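Local coordinates for elafin (Homo sapiens, PDB 1FLE), which acts as a skin inhibitor of neutrophil and pancreatic elastase and may prevent elastase-mediated tissue proteolysis, at residues B[14-19]-B[53-57]. Numbering follows the deposited sequence.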
loop_
_atom_site.group_PDB
_atom_site.type_symbol
_atom_site.label_atom_id
_atom_site.label_comp_id
_atom_site.label_asym_id
_atom_site.label_seq_id
_atom_site.Cartn_x
_atom_site.Cartn_y
_atom_site.Cartn_z
ATOM N N GLY B 14 -13.604 30.342 -2.882
ATOM C CA GLY B 14 -14.225 29.199 -3.572
ATOM C C GLY B 14 -14.275 27.869 -2.893
ATOM O O GLY B 14 -13.877 27.712 -1.725
ATOM N N SER B 15 -14.753 26.859 -3.632
ATOM C CA SER B 15 -14.863 25.505 -3.095
ATOM C C SER B 15 -13.681 24.621 -3.481
ATOM O O SER B 15 -12.952 24.778 -4.459
ATOM C CB SER B 15 -16.150 24.795 -3.489
ATOM O OG SER B 15 -17.294 25.276 -2.828
ATOM N N CYS B 16 -13.558 23.642 -2.606
ATOM C CA CYS B 16 -12.550 22.585 -2.739
ATOM C C CYS B 16 -13.164 21.523 -3.657
ATOM O O CYS B 16 -14.386 21.318 -3.628
ATOM C CB CYS B 16 -12.359 21.923 -1.361
ATOM S SG CYS B 16 -11.315 22.919 -0.270
ATOM N N PRO B 17 -12.283 20.870 -4.373
ATOM C CA PRO B 17 -12.724 19.752 -5.238
ATOM C C PRO B 17 -13.032 18.529 -4.358
ATOM O O PRO B 17 -12.425 18.409 -3.253
ATOM C CB PRO B 17 -11.487 19.518 -6.112
ATOM C CG PRO B 17 -10.337 19.866 -5.205
ATOM C CD PRO B 17 -10.823 21.070 -4.414
ATOM N N ILE B 18 -13.936 17.666 -4.819
ATOM C CA ILE B 18 -14.183 16.413 -4.103
ATOM C C ILE B 18 -13.079 15.461 -4.646
ATOM O O ILE B 18 -12.696 15.511 -5.826
ATOM C CB ILE B 18 -15.551 15.703 -4.241
ATOM C CG1 ILE B 18 -15.909 15.535 -5.742
ATOM C CG2 ILE B 18 -16.692 16.335 -3.393
ATOM C CD1 ILE B 18 -16.849 14.335 -6.051
ATOM N N ILE B 19 -12.579 14.681 -3.731
ATOM C CA ILE B 19 -11.514 13.689 -4.117
ATOM C C ILE B 19 -12.132 12.370 -3.677
ATOM O O ILE B 19 -12.453 12.226 -2.489
ATOM C CB ILE B 19 -10.136 14.149 -3.608
ATOM C CG1 ILE B 19 -9.570 15.335 -4.439
ATOM C CG2 ILE B 19 -9.052 13.019 -3.548
ATOM C CD1 ILE B 19 -9.833 16.765 -3.905
ATOM N N CYS B 53 -3.044 21.748 -1.260
ATOM C CA CYS B 53 -3.431 23.001 -1.881
ATOM C C CYS B 53 -4.015 22.838 -3.264
ATOM O O CYS B 53 -3.226 22.543 -4.199
ATOM C CB CYS B 53 -2.218 23.948 -1.934
ATOM S SG CYS B 53 -1.508 24.397 -0.317
ATOM N N PHE B 54 -5.304 23.077 -3.375
ATOM C CA PHE B 54 -6.062 22.947 -4.637
ATOM C C PHE B 54 -6.465 24.321 -5.164
ATOM O O PHE B 54 -6.442 25.311 -4.459
ATOM C CB PHE B 54 -7.298 21.998 -4.488
ATOM C CG PHE B 54 -6.887 20.621 -4.027
ATOM C CD1 PHE B 54 -6.729 20.327 -2.667
ATOM C CD2 PHE B 54 -6.581 19.621 -4.949
ATOM C CE1 PHE B 54 -6.306 19.062 -2.232
ATOM C CE2 PHE B 54 -6.159 18.355 -4.538
ATOM C CZ PHE B 54 -6.002 18.072 -3.169
ATOM N N VAL B 55 -6.753 24.290 -6.460
ATOM C CA VAL B 55 -7.311 25.435 -7.176
ATOM C C VAL B 55 -8.826 25.206 -6.879
ATOM O O VAL B 55 -9.267 24.065 -7.096
ATOM C CB VAL B 55 -7.014 25.366 -8.674
ATOM C CG1 VAL B 55 -7.816 26.384 -9.464
ATOM C CG2 VAL B 55 -5.533 25.517 -9.011
ATOM N N PRO B 56 -9.505 26.204 -6.376
ATOM C CA PRO B 56 -10.936 26.109 -6.039
ATOM C C PRO B 56 -11.885 25.927 -7.212
ATOM O O PRO B 56 -11.524 25.700 -8.373
ATOM C CB PRO B 56 -11.168 27.412 -5.257
ATOM C CG PRO B 56 -10.221 28.379 -5.904
ATOM C CD PRO B 56 -8.943 27.551 -6.078
ATOM N N GLN B 57 -13.179 26.001 -6.943
ATOM C CA GLN B 57 -14.289 25.840 -7.866
ATOM C C GLN B 57 -15.456 26.794 -7.578
ATOM O O GLN B 57 -15.272 27.518 -6.563
ATOM C CB GLN B 57 -14.815 24.390 -7.915
ATOM C CG GLN B 57 -13.950 23.600 -8.885
ATOM C CD GLN B 57 -13.773 22.146 -8.512
ATOM O OE1 GLN B 57 -12.890 21.522 -9.122
ATOM N NE2 GLN B 57 -14.614 21.707 -7.570
ATOM O OXT GLN B 57 -16.440 26.771 -8.345
#
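In this WAP-type four-disulfide core, Ser15 and Gln57 pair the loop before strand 21-23 with the C-terminal tail, which leaves strand 51-54 and runs against segment 14-19, their end-to-end directions 117° apart. Ser15 N donates to the C-terminal carboxylate, reaching Gln57 O at 3.0 Å with a nearly straight N-H (169°) from above the carboxylate plane. Gln57 N returns a weak, bent bond to Ser15 O, an acceptor whose place is less certain. Gly14 CA packs 3.6 Å from Gln57 O. Beyond this pair, Pro17 lies between two side chains of the tail: Gln57 bends at chi2 to carry NE2 within 3.6 Å of Pro17 CA, while Pro17 CD packs on Phe54 CB at 3.6 Å. With CG anti to its carbonyl carbon (chi1 -58°), Phe54 extends its ring past Pro17 to Ile19. An alanine in place of Phe54 would probably keep the CB contact with Pro17 but lose the ring that Pro17 CG and Ile19 CD1 lie against. Nearby, the Cys16-Cys45 disulfide ties the first segment to strand 43-46. Ile19 CD1 lies over one ring face in a CH-pi contact, 4.3 Å from the Phe54 ring centroid and displaced toward CE2 and CZ.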